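Long-range contacts in UDP-galactopyranose mutase (Deinococcus radiodurans, PDB 3HDQ), which binds FAD and UDP-galactopyranose and probably interconverts the pyranose and furanose forms of UDP-galactose: residues 73-78 with 317-322; 149-154 with 162-167; 275-280 with 332-337. All blocks are in the same frame, centred on the assembly; numbering follows the deposited sequence.

Contact 1: 73-78 with 317-322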
loop_
_atom_site.group_PDB
_atom_site.type_symbol
_atom_site.label_atom_id
_atom_site.label_comp_id
_atom_site.label_asym_id
_atom_site.label_seq_id
_atom_site.Cartn_x
_atom_site.Cartn_y
_atom_site.Cartn_z
ATOM N N ASP A 73 -4.925 9.258 -1.763
ATOM C CA ASP A 73 -6.241 9.181 -2.408
ATOM C C ASP A 73 -6.172 9.393 -3.925
ATOM O O ASP A 73 -5.087 9.508 -4.485
ATOM C CB ASP A 73 -7.232 10.160 -1.765
ATOM C CG ASP A 73 -6.853 11.625 -1.974
ATOM O OD1 ASP A 73 -6.027 11.971 -2.853
ATOM O OD2 ASP A 73 -7.415 12.448 -1.235
ATOM N N ASP A 74 -7.327 9.448 -4.580
ATOM C CA ASP A 74 -7.364 9.574 -6.041
ATOM C C ASP A 74 -6.602 10.804 -6.538
ATOM O O ASP A 74 -6.043 10.795 -7.643
ATOM C CB ASP A 74 -8.806 9.614 -6.550
ATOM C CG ASP A 74 -9.477 8.248 -6.506
ATOM O OD1 ASP A 74 -8.813 7.261 -6.112
ATOM O OD2 ASP A 74 -10.668 8.157 -6.869
ATOM N N ALA A 75 -6.571 11.853 -5.719
ATOM C CA ALA A 75 -5.933 13.112 -6.112
ATOM C C ALA A 75 -4.450 13.161 -5.758
ATOM O O ALA A 75 -3.766 14.132 -6.086
ATOM C CB ALA A 75 -6.662 14.292 -5.488
ATOM N N GLY A 76 -3.960 12.133 -5.071
ATOM C CA GLY A 76 -2.577 12.109 -4.630
ATOM C C GLY A 76 -2.335 12.794 -3.290
ATOM O O GLY A 76 -1.213 13.203 -2.993
ATOM N N VAL A 77 -3.383 12.935 -2.480
ATOM C CA VAL A 77 -3.227 13.499 -1.141
ATOM C C VAL A 77 -3.147 12.380 -0.094
ATOM O O VAL A 77 -3.969 11.475 -0.084
ATOM C CB VAL A 77 -4.381 14.472 -0.786
ATOM C CG1 VAL A 77 -4.197 15.036 0.630
ATOM C CG2 VAL A 77 -4.460 15.603 -1.802
ATOM N N LEU A 78 -2.140 12.440 0.769
ATOM C CA LEU A 78 -2.008 11.493 1.872
ATOM C C LEU A 78 -3.125 11.697 2.894
ATOM O O LEU A 78 -3.232 12.767 3.474
ATOM C CB LEU A 78 -0.647 11.674 2.545
ATOM C CG LEU A 78 -0.274 10.715 3.679
ATOM C CD1 LEU A 78 -0.237 9.258 3.191
ATOM C CD2 LEU A 78 1.062 11.120 4.273
ATOM N N HIS A 317 0.710 20.293 -1.827
ATOM C CA HIS A 317 -0.158 19.834 -2.904
ATOM C C HIS A 317 -1.045 21.010 -3.314
ATOM O O HIS A 317 -1.327 21.875 -2.495
ATOM C CB HIS A 317 -1.024 18.677 -2.399
ATOM C CG HIS A 317 -1.651 17.847 -3.480
ATOM N ND1 HIS A 317 -2.708 18.290 -4.248
ATOM C CD2 HIS A 317 -1.402 16.575 -3.885
ATOM C CE1 HIS A 317 -3.069 17.339 -5.093
ATOM N NE2 HIS A 317 -2.295 16.285 -4.888
ATOM N N HIS A 318 -1.488 21.054 -4.566
ATOM C CA HIS A 318 -2.276 22.202 -5.023
ATOM C C HIS A 318 -3.756 22.021 -4.716
ATOM O O HIS A 318 -4.536 22.966 -4.801
ATOM C CB HIS A 318 -2.059 22.485 -6.518
ATOM C CG HIS A 318 -2.678 21.468 -7.415
ATOM N ND1 HIS A 318 -2.226 20.167 -7.486
ATOM C CD2 HIS A 318 -3.723 21.553 -8.274
ATOM C CE1 HIS A 318 -2.963 19.494 -8.353
ATOM N NE2 HIS A 318 -3.879 20.312 -8.845
ATOM N N GLN A 319 -4.134 20.802 -4.357
ATOM C CA GLN A 319 -5.469 20.557 -3.836
ATOM C C GLN A 319 -5.409 20.155 -2.374
ATOM O O GLN A 319 -4.336 20.114 -1.782
ATOM C CB GLN A 319 -6.172 19.488 -4.653
ATOM C CG GLN A 319 -6.326 19.892 -6.094
ATOM C CD GLN A 319 -6.903 18.793 -6.923
ATOM O OE1 GLN A 319 -6.419 17.664 -6.891
ATOM N NE2 GLN A 319 -7.948 19.108 -7.677
ATOM N N THR A 320 -6.570 19.876 -1.791
ATOM C CA THR A 320 -6.626 19.501 -0.394
ATOM C C THR A 320 -7.735 18.481 -0.183
ATOM O O THR A 320 -8.776 18.541 -0.842
ATOM C CB THR A 320 -6.821 20.735 0.530
ATOM O OG1 THR A 320 -6.633 20.352 1.895
ATOM C CG2 THR A 320 -8.199 21.325 0.370
ATOM N N SER A 321 -7.494 17.525 0.709
ATOM C CA SER A 321 -8.501 16.525 1.051
ATOM C C SER A 321 -8.910 16.608 2.520
ATOM O O SER A 321 -8.069 16.750 3.413
ATOM C CB SER A 321 -8.006 15.109 0.737
ATOM O OG SER A 321 -7.859 14.923 -0.647
ATOM N N VAL A 322 -10.211 16.493 2.754
ATOM C CA VAL A 322 -10.768 16.568 4.095
ATOM C C VAL A 322 -11.700 15.388 4.356
ATOM O O VAL A 322 -12.170 14.734 3.417
ATOM C CB VAL A 322 -11.572 17.873 4.292
ATOM C CG1 VAL A 322 -10.710 19.077 4.007
ATOM C CG2 VAL A 322 -12.817 17.875 3.404
#
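Val77 and Ser321 bring the two backbones nearest, CA to CA 6.5 Å, where the type I turn from Asp73 to Gly76 sits beside the start of strand 320-336. Both hydrogen bonds across the gap involve a side chain, and no backbone-to-backbone bond joins the segments. Asp73 works in both directions. Its OD2 takes a short bond of 2.6 Å from Ser321 OG, through the syn lone pair. Its OD1 turns back to its own loop and accepts Val77 N at 2.8 Å, from above the carboxylate plane. The carboxylate is therefore held at both oxygens. Ser321 OG has a second partner, Thr283 OG1 of strand 274-284. The same OG lies 3.5 Å from Val77 CB.

His317 makes the other half of the contact. Its CG is anti to the backbone N (chi1 -162°), and the ring's NE2 reaches the turn. NE2 donates to Ala75 O at 2.9 Å, in a bent bond (139°) that meets the carbonyl from above its plane. At the other nitrogen, ND1 accepts Gln319 N in the ring plane at 2.9 Å. Bonds at both nitrogens fix the flip of the ring and are consistent with a neutral histidine carrying its proton on NE2. Val77 CG2 stands over the middle of one ring face, 3.8 Å from the centroid, a CH-pi contact. Ala75 CB touches Gln319 OE1 at 3.7 Å, while Gln319 NE2 bonds to Asp285.

At the turn's tip, Asp74 forms a salt bridge with Arg224 of the second subunit. Gly76 has positive phi, and Asp73 N bonds to Val77 O. This is a type I turn with a G1 beta bulge, the tip of a short hairpin between strands 71-72 and 78-79, docked on the mixed sheet.

Contact 2: 149-154 with 162-167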
loop_
_atom_site.group_PDB
_atom_site.type_symbol
_atom_site.label_atom_id
_atom_site.label_comp_id
_atom_site.label_asym_id
_atom_site.label_seq_id
_atom_site.Cartn_x
_atom_site.Cartn_y
_atom_site.Cartn_z
ATOM N N VAL A 149 -18.665 29.975 38.701
ATOM C CA VAL A 149 -19.781 29.373 37.963
ATOM C C VAL A 149 -19.855 27.861 38.186
ATOM O O VAL A 149 -20.870 27.223 37.900
ATOM C CB VAL A 149 -19.727 29.672 36.443
ATOM C CG1 VAL A 149 -19.982 31.157 36.170
ATOM C CG2 VAL A 149 -18.398 29.219 35.850
ATOM N N ALA A 150 -18.774 27.297 38.705
ATOM C CA ALA A 150 -18.708 25.861 38.917
ATOM C C ALA A 150 -19.824 25.381 39.849
ATOM O O ALA A 150 -20.238 26.099 40.767
ATOM C CB ALA A 150 -17.336 25.468 39.465
ATOM N N GLU A 151 -20.376 24.238 39.526
ATOM C CA GLU A 151 -21.333 23.590 40.353
ATOM C C GLU A 151 -20.584 22.568 41.144
ATOM O O GLU A 151 -19.673 21.961 40.673
ATOM C CB GLU A 151 -22.352 22.867 39.520
ATOM C CG GLU A 151 -23.050 23.724 38.600
ATOM C CD GLU A 151 -24.153 23.022 37.959
ATOM O OE1 GLU A 151 -24.825 23.593 37.123
ATOM O OE2 GLU A 151 -24.350 21.872 38.291
ATOM N N LYS A 152 -20.960 22.382 42.381
ATOM C CA LYS A 152 -20.328 21.319 43.076
ATOM C C LYS A 152 -21.139 20.082 43.092
ATOM O O LYS A 152 -22.329 20.071 42.931
ATOM C CB LYS A 152 -19.843 21.688 44.451
ATOM C CG LYS A 152 -18.562 20.942 44.718
ATOM C CD LYS A 152 -18.301 19.970 43.555
ATOM C CE LYS A 152 -17.008 20.228 42.846
ATOM N NZ LYS A 152 -16.026 19.104 42.956
ATOM N N VAL A 153 -20.379 19.033 43.274
ATOM C CA VAL A 153 -20.687 17.674 43.014
ATOM C C VAL A 153 -19.852 17.069 44.092
ATOM O O VAL A 153 -18.673 17.304 44.162
ATOM C CB VAL A 153 -20.080 17.288 41.683
ATOM C CG1 VAL A 153 -20.072 15.853 41.497
ATOM C CG2 VAL A 153 -20.753 17.991 40.569
ATOM N N GLU A 154 -20.474 16.308 44.960
ATOM C CA GLU A 154 -19.761 15.744 46.071
ATOM C C GLU A 154 -18.838 14.634 45.641
ATOM O O GLU A 154 -17.791 14.418 46.210
ATOM C CB GLU A 154 -20.764 15.292 47.093
ATOM C CG GLU A 154 -21.274 16.456 47.949
ATOM C CD GLU A 154 -21.304 16.114 49.418
ATOM O OE1 GLU A 154 -20.658 15.097 49.775
ATOM O OE2 GLU A 154 -21.975 16.833 50.195
ATOM N N VAL A 162 -17.709 15.976 35.590
ATOM C CA VAL A 162 -16.327 16.445 35.456
ATOM C C VAL A 162 -16.247 17.847 34.873
ATOM O O VAL A 162 -15.369 18.623 35.229
ATOM C CB VAL A 162 -15.417 15.517 34.604
ATOM C CG1 VAL A 162 -14.401 14.824 35.482
ATOM C CG2 VAL A 162 -16.231 14.534 33.802
ATOM N N VAL A 163 -17.172 18.162 33.980
ATOM C CA VAL A 163 -17.158 19.448 33.301
ATOM C C VAL A 163 -17.880 20.525 34.106
ATOM O O VAL A 163 -17.315 21.571 34.408
ATOM C CB VAL A 163 -17.785 19.326 31.898
ATOM C CG1 VAL A 163 -17.916 20.703 31.235
ATOM C CG2 VAL A 163 -16.952 18.366 31.050
ATOM N N VAL A 164 -19.128 20.255 34.464
ATOM C CA VAL A 164 -19.952 21.244 35.149
ATOM C C VAL A 164 -19.343 21.682 36.495
ATOM O O VAL A 164 -19.590 22.779 36.967
ATOM C CB VAL A 164 -21.404 20.731 35.296
ATOM C CG1 VAL A 164 -21.564 19.844 36.542
ATOM C CG2 VAL A 164 -22.372 21.883 35.313
ATOM N N SER A 165 -18.514 20.833 37.086
ATOM C CA SER A 165 -17.882 21.140 38.367
ATOM C C SER A 165 -16.595 21.947 38.220
ATOM O O SER A 165 -15.984 22.347 39.218
ATOM C CB SER A 165 -17.588 19.846 39.144
ATOM O OG SER A 165 -16.522 19.125 38.556
ATOM N N LYS A 166 -16.180 22.176 36.977
ATOM C CA LYS A 166 -14.955 22.925 36.713
ATOM C C LYS A 166 -15.193 24.248 35.990
ATOM O O LYS A 166 -14.551 25.255 36.309
ATOM C CB LYS A 166 -13.947 22.064 35.944
ATOM C CG LYS A 166 -13.455 20.870 36.739
ATOM C CD LYS A 166 -12.396 20.075 35.999
ATOM C CE LYS A 166 -12.116 18.776 36.749
ATOM N NZ LYS A 166 -11.017 17.995 36.132
ATOM N N VAL A 167 -16.109 24.248 35.025
ATOM C CA VAL A 167 -16.367 25.447 34.227
ATOM C C VAL A 167 -17.840 25.827 34.173
ATOM O O VAL A 167 -18.226 26.737 33.438
ATOM C CB VAL A 167 -15.867 25.286 32.778
ATOM C CG1 VAL A 167 -14.363 25.102 32.755
ATOM C CG2 VAL A 167 -16.589 24.125 32.091
#
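The carboxylate of Glu151 lies across the CG2 methyl of Val164. The methyl comes up against the flat of the group: Glu151 CD is 3.4 Å from Val164 CG2, and both oxygens are almost as near. Glu151 CG stands beside the backbone N (chi1 -58°), and the chain is extended from there. Its OE2 continues to a salt bridge with Arg169, four residues beyond Ser165 in helix 159-184. An alanine at Glu151 would probably leave Arg169 without this carboxylate mate and uncover Val164 CG2.

The backbone of the same residue is held too. Glu151 N gives an almost straight bond (176°) to Val164 O at 3.0 Å. Glu151 O then rests on Ser165 CA, 3.0 Å away, as a CA-H...O contact. Ser165 OG takes no part in this and bonds to Asp161 O in its own helix. The Ser165 CB carbon is flanked by Val153 CG2 at 3.9 Å and by Lys152 CE at 3.8 Å, the lysine chain being strongly bent. On the other side of Glu151 the loop meets helix carbonyls: Ala150 CB is 3.4 Å from Ser165 O, and Val149 CG2 is 3.5 Å from Val167 O. Val163 O accepts from both Lys166 N and Val167 N.

The segment 149-154 leaves helix 139-149 and runs past helix 159-184, the helix to which the loop leads. Val163 touches Thr196 and Val167 touches Thr201, both in loops, and Val163 also touches Phe176, a substrate-binding residue of the same helix.

Contact 3: 275-280 with 332-337. With GDU (galactose-uridine-5'-diphosphate), chain K.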
loop_
_atom_site.group_PDB
_atom_site.type_symbol
_atom_site.label_atom_id
_atom_site.label_comp_id
_atom_site.label_asym_id
_atom_site.label_seq_id
_atom_site.Cartn_x
_atom_site.Cartn_y
_atom_site.Cartn_z
ATOM N N ARG A 275 -19.086 2.092 19.787
ATOM C CA ARG A 275 -19.577 3.145 18.919
ATOM C C ARG A 275 -18.818 3.109 17.588
ATOM O O ARG A 275 -17.628 2.810 17.558
ATOM C CB ARG A 275 -19.435 4.496 19.610
ATOM C CG ARG A 275 -20.177 5.618 18.911
ATOM C CD ARG A 275 -21.686 5.466 19.012
ATOM N NE ARG A 275 -22.309 6.746 18.708
ATOM C CZ ARG A 275 -23.585 6.926 18.390
ATOM N NH1 ARG A 275 -24.423 5.900 18.316
ATOM N NH2 ARG A 275 -24.022 8.150 18.143
ATOM N N SER A 276 -19.512 3.388 16.492
ATOM C CA SER A 276 -18.901 3.351 15.168
ATOM C C SER A 276 -18.922 4.739 14.516
ATOM O O SER A 276 -19.428 5.693 15.098
ATOM C CB SER A 276 -19.632 2.333 14.288
ATOM O OG SER A 276 -18.877 1.985 13.136
ATOM N N LEU A 277 -18.385 4.838 13.302
ATOM C CA LEU A 277 -18.328 6.098 12.565
ATOM C C LEU A 277 -18.551 5.870 11.087
ATOM O O LEU A 277 -18.214 4.818 10.556
ATOM C CB LEU A 277 -16.961 6.768 12.727
ATOM C CG LEU A 277 -16.645 7.239 14.137
ATOM C CD1 LEU A 277 -15.185 7.623 14.268
ATOM C CD2 LEU A 277 -17.572 8.390 14.510
ATOM N N GLU A 278 -19.107 6.875 10.421
ATOM C CA GLU A 278 -19.111 6.901 8.970
ATOM C C GLU A 278 -18.291 8.098 8.510
ATOM O O GLU A 278 -18.471 9.205 9.003
ATOM C CB GLU A 278 -20.527 6.979 8.421
ATOM C CG GLU A 278 -20.570 7.156 6.912
ATOM C CD GLU A 278 -21.934 7.582 6.412
ATOM O OE1 GLU A 278 -22.922 7.410 7.157
ATOM O OE2 GLU A 278 -22.019 8.092 5.278
ATOM N N PHE A 279 -17.383 7.865 7.571
ATOM C CA PHE A 279 -16.475 8.906 7.118
ATOM C C PHE A 279 -16.845 9.366 5.728
ATOM O O PHE A 279 -17.004 8.550 4.829
ATOM C CB PHE A 279 -15.033 8.387 7.100
ATOM C CG PHE A 279 -14.589 7.772 8.397
ATOM C CD1 PHE A 279 -14.649 6.400 8.582
ATOM C CD2 PHE A 279 -14.120 8.564 9.428
ATOM C CE1 PHE A 279 -14.237 5.822 9.770
ATOM C CE2 PHE A 279 -13.707 8.002 10.628
ATOM C CZ PHE A 279 -13.763 6.626 10.802
ATOM N N ARG A 280 -16.991 10.673 5.549
ATOM C CA ARG A 280 -17.190 11.204 4.218
ATOM C C ARG A 280 -15.993 12.044 3.788
ATOM O O ARG A 280 -15.719 13.122 4.326
ATOM C CB ARG A 280 -18.521 11.953 4.105
ATOM C CG ARG A 280 -19.691 10.994 3.979
ATOM C CD ARG A 280 -21.030 11.685 4.059
ATOM N NE ARG A 280 -22.029 10.797 4.642
ATOM C CZ ARG A 280 -23.304 11.117 4.827
ATOM N NH1 ARG A 280 -23.752 12.312 4.461
ATOM N NH2 ARG A 280 -24.132 10.238 5.373
ATOM N N ASP A 332 -18.381 -0.994 11.999
ATOM C CA ASP A 332 -17.154 -1.481 12.643
ATOM C C ASP A 332 -16.913 -0.756 13.964
ATOM O O ASP A 332 -17.101 0.454 14.052
ATOM C CB ASP A 332 -15.928 -1.301 11.743
ATOM C CG ASP A 332 -15.953 -2.204 10.529
ATOM O OD1 ASP A 332 -16.668 -3.232 10.551
ATOM O OD2 ASP A 332 -15.241 -1.879 9.554
ATOM N N PRO A 333 -16.486 -1.498 14.997
ATOM C CA PRO A 333 -16.353 -0.892 16.323
ATOM C C PRO A 333 -15.089 -0.044 16.390
ATOM O O PRO A 333 -14.027 -0.550 16.033
ATOM C CB PRO A 333 -16.223 -2.109 17.253
ATOM C CG PRO A 333 -15.619 -3.190 16.393
ATOM C CD PRO A 333 -16.024 -2.900 14.956
ATOM N N TYR A 334 -15.203 1.207 16.836
ATOM C CA TYR A 334 -14.043 2.094 16.984
ATOM C C TYR A 334 -13.836 2.584 18.420
ATOM O O TYR A 334 -12.712 2.882 18.815
ATOM C CB TYR A 334 -14.150 3.316 16.064
ATOM C CG TYR A 334 -14.199 3.007 14.583
ATOM C CD1 TYR A 334 -15.210 3.522 13.788
ATOM C CD2 TYR A 334 -13.237 2.205 13.980
ATOM C CE1 TYR A 334 -15.272 3.253 12.447
ATOM C CE2 TYR A 334 -13.289 1.930 12.625
ATOM C CZ TYR A 334 -14.312 2.457 11.864
ATOM O OH TYR A 334 -14.382 2.196 10.505
ATOM N N TYR A 335 -14.917 2.671 19.192
ATOM C CA TYR A 335 -14.853 3.178 20.562
ATOM C C TYR A 335 -15.575 2.252 21.535
ATOM O O TYR A 335 -16.735 1.909 21.312
ATOM C CB TYR A 335 -15.577 4.522 20.673
ATOM C CG TYR A 335 -15.065 5.672 19.824
ATOM C CD1 TYR A 335 -15.453 5.813 18.500
ATOM C CD2 TYR A 335 -14.235 6.648 20.372
ATOM C CE1 TYR A 335 -15.007 6.866 17.739
ATOM C CE2 TYR A 335 -13.785 7.707 19.616
ATOM C CZ TYR A 335 -14.175 7.815 18.303
ATOM O OH TYR A 335 -13.728 8.864 17.544
ATOM N N PRO A 336 -14.916 1.881 22.640
ATOM C CA PRO A 336 -15.708 1.342 23.745
ATOM C C PRO A 336 -16.586 2.473 24.278
ATOM O O PRO A 336 -16.277 3.645 24.028
ATOM C CB PRO A 336 -14.654 0.981 24.803
ATOM C CG PRO A 336 -13.321 1.161 24.143
ATOM C CD PRO A 336 -13.515 2.113 23.017
ATOM N N VAL A 337 -17.645 2.135 25.007
ATOM C CA VAL A 337 -18.574 3.128 25.540
ATOM C C VAL A 337 -18.546 3.136 27.078
ATOM O O VAL A 337 -19.388 2.516 27.723
ATOM C CB VAL A 337 -20.006 2.849 25.035
ATOM C CG1 VAL A 337 -20.975 3.930 25.501
ATOM C CG2 VAL A 337 -20.014 2.729 23.511
HETATM N N1 GDU K . -15.650 16.504 23.730
HETATM C C2 GDU K . -16.468 17.427 23.519
HETATM N N3 GDU K . -16.503 18.492 22.839
HETATM C C4 GDU K . -15.377 18.707 22.138
HETATM C C5 GDU K . -14.286 17.711 22.258
HETATM C C6 GDU K . -14.474 16.637 23.051
HETATM O O2 GDU K . -17.685 17.220 24.221
HETATM O O4 GDU K . -15.265 19.682 21.398
HETATM C C1D GDU K . -15.910 15.364 24.562
HETATM C C2D GDU K . -16.722 14.189 23.966
HETATM O O2D GDU K . -17.419 13.449 24.960
HETATM C C3D GDU K . -15.612 13.385 23.320
HETATM C C4D GDU K . -14.602 13.415 24.465
HETATM O O4D GDU K . -14.717 14.718 25.047
HETATM O O3D GDU K . -16.055 12.074 22.979
HETATM C C5D GDU K . -13.203 12.911 24.145
HETATM O O5D GDU K . -12.718 13.836 23.153
HETATM P PA GDU K . -11.691 13.403 22.010
HETATM O O1A GDU K . -11.162 14.645 21.379
HETATM O O2A GDU K . -10.583 12.676 22.649
HETATM O O3A GDU K . -12.439 12.584 20.873
HETATM P PB GDU K . -11.703 11.523 19.959
HETATM O O1B GDU K . -12.824 11.039 19.118
HETATM O O2B GDU K . -11.122 10.337 20.636
HETATM O O3B GDU K . -10.631 12.170 18.954
HETATM C "C1'" GDU K . -9.536 11.628 18.189
HETATM C "C2'" GDU K . -8.286 11.548 19.090
HETATM C "C3'" GDU K . -8.169 12.931 19.773
HETATM C "C4'" GDU K . -7.796 13.972 18.675
HETATM C "C5'" GDU K . -8.829 13.862 17.519
HETATM C "C6'" GDU K . -8.411 14.638 16.237
HETATM O "O2'" GDU K . -8.364 10.447 20.014
HETATM O "O3'" GDU K . -7.183 12.852 20.828
HETATM O "O4'" GDU K . -6.458 13.679 18.220
HETATM O "O5'" GDU K . -9.285 12.546 17.097
HETATM O "O6'" GDU K . -9.056 15.929 16.131
#
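Arg275 faces two residues at once, Tyr334 and Tyr335, in a classic beta bulge. Its carbonyl O accepts both Tyr334 N, at 3.0 Å, and Tyr335 N, at 3.2 Å. Its N returns a bond of 2.8 Å to Tyr335 O. Next to the bulge, Ser276 OG donates to Asp332 O over a short 2.5 Å.

The tight part lies around Leu277 and the two tyrosine rings. Leu277 CD1 meets the rim of the Tyr335 ring near its plane, 3.6 Å from CE1, and the two side chains cross at about a right angle. Leu277 CB packs on Tyr334 CD1 at 3.8 Å, while Leu277 N lies at the edge of that ring, in its plane. Asp332 O sits above one face of the Tyr334 ring, toward the rim. Phe279 and Tyr334 reach each other tip to tip, with Phe279 CE1 3.7 Å from Tyr334 OH and the ring planes at 59°. FAD touches Leu277 and both tyrosines.

Away from the rings the contact is looser. Asp332 is exposed and has a long, weak ion pair with Arg61. The Arg275 chain is bent at chi2, its end leads away from 332-337, and its NE bonds to Gln183 O. Glu278 points away too. Its OE1 is in a salt bridge with Arg328, and its OE2 is gripped by NE and NH2 of Arg280.

The Tyr335 hydroxyl donates to GDU O1B at 2.8 Å. O1B belongs to the phosphate that carries the galactose. Arg198 and Arg305 also bond to this ligand, and their charge would probably offset part of its own. Tyr335 offers the phosphate oxygen a neutral donor, on a ring probably positioned by the bulge and by Leu277.

Overall arrangement
From the N terminus, residues 73-78 open contact 1, and its loop closes far later at 317-322. Contact 2 (149-154 with 162-167) is nested inside that loop and closes a short one of its own, between helices 139-149 and 159-184. Contact 3 opens at 275-280, still within the loop of contact 1, and closes at 332-337, so the two cross. Both use strand 320-336, whose sheet neighbour is strand 274-284, and their centres lie 24 Å apart. Contact 1 joins the hairpin tip to this mixed sheet, and contact 3 ties the sheet's edge strand to the ligand site. Contact 2 stands apart in the helical region, centre about 29 Å from that of contact 3.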